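Local coordinates for protein membrane-bound lytic murein transglycosylase (Agrobacterium tumefaciens, PDB 2PNW) that probably cleaves the glycan strands of peptidoglycan as a lytic transglycosylase of the MltA family, at residues Q235-R238 and Q239-D243. Sequence-based numbering, arbitrary orientation.
Sequences QTIR and QWLAD
Ile237 and Leu241, one helical turn apart, lie side by side and point the same way, with Ile237 CG2 4.0 Å from Leu241 CD1. Ile237 sets CG2 anti to its backbone N (CG1 taking chi1 -67°), which lays that methyl against Leu241. Leu241 N donates to Ile237 O at 3.0 Å, nearly straight at 167°. The bond belongs to the i to i+4 series of an alpha-helix, in which Ala242 N also reaches Arg238 O at 2.8 Å. This is the amphipathic helix 234-243, within the MltA-specific insert. Branched aliphatic side chains suit the face turned to the rest of the domain, where Leu241 is buried and Ile217 of helix 217-223 touches both. On an exposed side, amide and carboxylate suit solvent: Gln239 NE2 donates to Asp243 OD2 at 3.2 Å. OD2 lies close to the plane of the amide, while the NH2 approaches it from above the carboxylate plane. Gln239 bends at chi2 (59°), turning its amide along the helix toward Asp243. Farther out, Arg238 runs extended from CG to NE, long enough for a salt bridge to Asp182 and a cation-pi contact with Phe185, while the Trp240 ring stacks with His244.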
loop_
_atom_site.group_PDB
_atom_site.type_symbol
_atom_site.label_atom_id
_atom_site.label_comp_id
_atom_site.label_asym_id
_atom_site.label_seq_id
_atom_site.Cartn_x
_atom_site.Cartn_y
_atom_site.Cartn_z
ATOM N N GLN A 235 16.255 -6.328 -3.046
ATOM C CA GLN A 235 17.260 -7.401 -2.968
ATOM C C GLN A 235 18.642 -6.885 -2.529
ATOM O O GLN A 235 19.275 -7.480 -1.659
ATOM C CB GLN A 235 17.375 -8.137 -4.322
ATOM C CG GLN A 235 16.198 -9.057 -4.653
ATOM C CD GLN A 235 15.078 -8.380 -5.459
ATOM O OE1 GLN A 235 14.911 -7.157 -5.429
ATOM N NE2 GLN A 235 14.307 -9.195 -6.191
ATOM N N THR A 236 19.107 -5.779 -3.103
ATOM C CA THR A 236 20.435 -5.272 -2.712
ATOM C C THR A 236 20.445 -4.658 -1.309
ATOM O O THR A 236 21.453 -4.712 -0.603
ATOM C CB THR A 236 21.030 -4.285 -3.726
ATOM O OG1 THR A 236 20.262 -3.069 -3.754
ATOM C CG2 THR A 236 21.028 -4.903 -5.130
ATOM N N ILE A 237 19.312 -4.076 -0.912
ATOM C CA ILE A 237 19.163 -3.562 0.447
ATOM C C ILE A 237 19.232 -4.717 1.455
ATOM O O ILE A 237 19.969 -4.662 2.442
ATOM C CB ILE A 237 17.841 -2.753 0.613
ATOM C CG1 ILE A 237 17.880 -1.447 -0.218
ATOM C CG2 ILE A 237 17.600 -2.407 2.101
ATOM C CD1 ILE A 237 16.466 -0.748 -0.350
ATOM N N ARG A 238 18.483 -5.787 1.186
ATOM C CA ARG A 238 18.510 -6.961 2.054
ATOM C C ARG A 238 19.922 -7.594 2.091
ATOM O O ARG A 238 20.389 -8.015 3.147
ATOM C CB ARG A 238 17.510 -7.986 1.557
ATOM C CG ARG A 238 16.033 -7.674 1.894
ATOM C CD ARG A 238 15.175 -8.795 1.264
ATOM N NE ARG A 238 13.719 -8.645 1.449
ATOM C CZ ARG A 238 13.037 -9.075 2.508
ATOM N NH1 ARG A 238 13.664 -9.640 3.525
ATOM N NH2 ARG A 238 11.711 -8.957 2.541
ATOM N N GLN A 239 20.597 -7.637 0.947
ATOM C CA GLN A 239 21.990 -8.175 0.917
ATOM C C GLN A 239 22.902 -7.334 1.813
ATOM O O GLN A 239 23.705 -7.878 2.586
ATOM C CB GLN A 239 22.543 -8.200 -0.520
ATOM C CG GLN A 239 23.916 -8.943 -0.659
ATOM C CD GLN A 239 23.836 -10.387 -0.207
ATOM O OE1 GLN A 239 23.068 -11.177 -0.757
ATOM N NE2 GLN A 239 24.617 -10.738 0.802
ATOM N N TRP A 240 22.810 -6.009 1.679
ATOM C CA TRP A 240 23.666 -5.098 2.480
ATOM C C TRP A 240 23.431 -5.351 3.948
ATOM O O TRP A 240 24.370 -5.499 4.729
ATOM C CB TRP A 240 23.397 -3.611 2.160
ATOM C CG TRP A 240 24.397 -2.710 2.859
ATOM C CD1 TRP A 240 25.585 -2.248 2.334
ATOM C CD2 TRP A 240 24.325 -2.198 4.198
ATOM N NE1 TRP A 240 26.245 -1.478 3.267
ATOM C CE2 TRP A 240 25.508 -1.445 4.421
ATOM C CE3 TRP A 240 23.389 -2.320 5.244
ATOM C CZ2 TRP A 240 25.768 -0.796 5.628
ATOM C CZ3 TRP A 240 23.652 -1.688 6.458
ATOM C CH2 TRP A 240 24.843 -0.933 6.642
ATOM N N LEU A 241 22.158 -5.445 4.335
ATOM C CA LEU A 241 21.804 -5.718 5.720
ATOM C C LEU A 241 22.289 -7.103 6.186
ATOM O O LEU A 241 22.749 -7.256 7.307
ATOM C CB LEU A 241 20.276 -5.587 5.901
ATOM C CG LEU A 241 19.747 -4.136 5.829
ATOM C CD1 LEU A 241 18.185 -4.205 5.638
ATOM C CD2 LEU A 241 20.153 -3.286 7.055
ATOM N N ALA A 242 22.172 -8.105 5.324
ATOM C CA ALA A 242 22.694 -9.458 5.649
ATOM C C ALA A 242 24.221 -9.423 5.877
ATOM O O ALA A 242 24.737 -10.139 6.729
ATOM C CB ALA A 242 22.381 -10.418 4.527
ATOM N N ASP A 243 24.906 -8.585 5.112
ATOM C CA ASP A 243 26.378 -8.428 5.195
ATOM C C ASP A 243 26.869 -7.504 6.314
ATOM O O ASP A 243 28.097 -7.382 6.548
ATOM C CB ASP A 243 26.916 -7.932 3.850
ATOM C CG ASP A 243 26.840 -8.990 2.772
ATOM O OD1 ASP A 243 26.827 -10.181 3.106
ATOM O OD2 ASP A 243 26.814 -8.618 1.595
#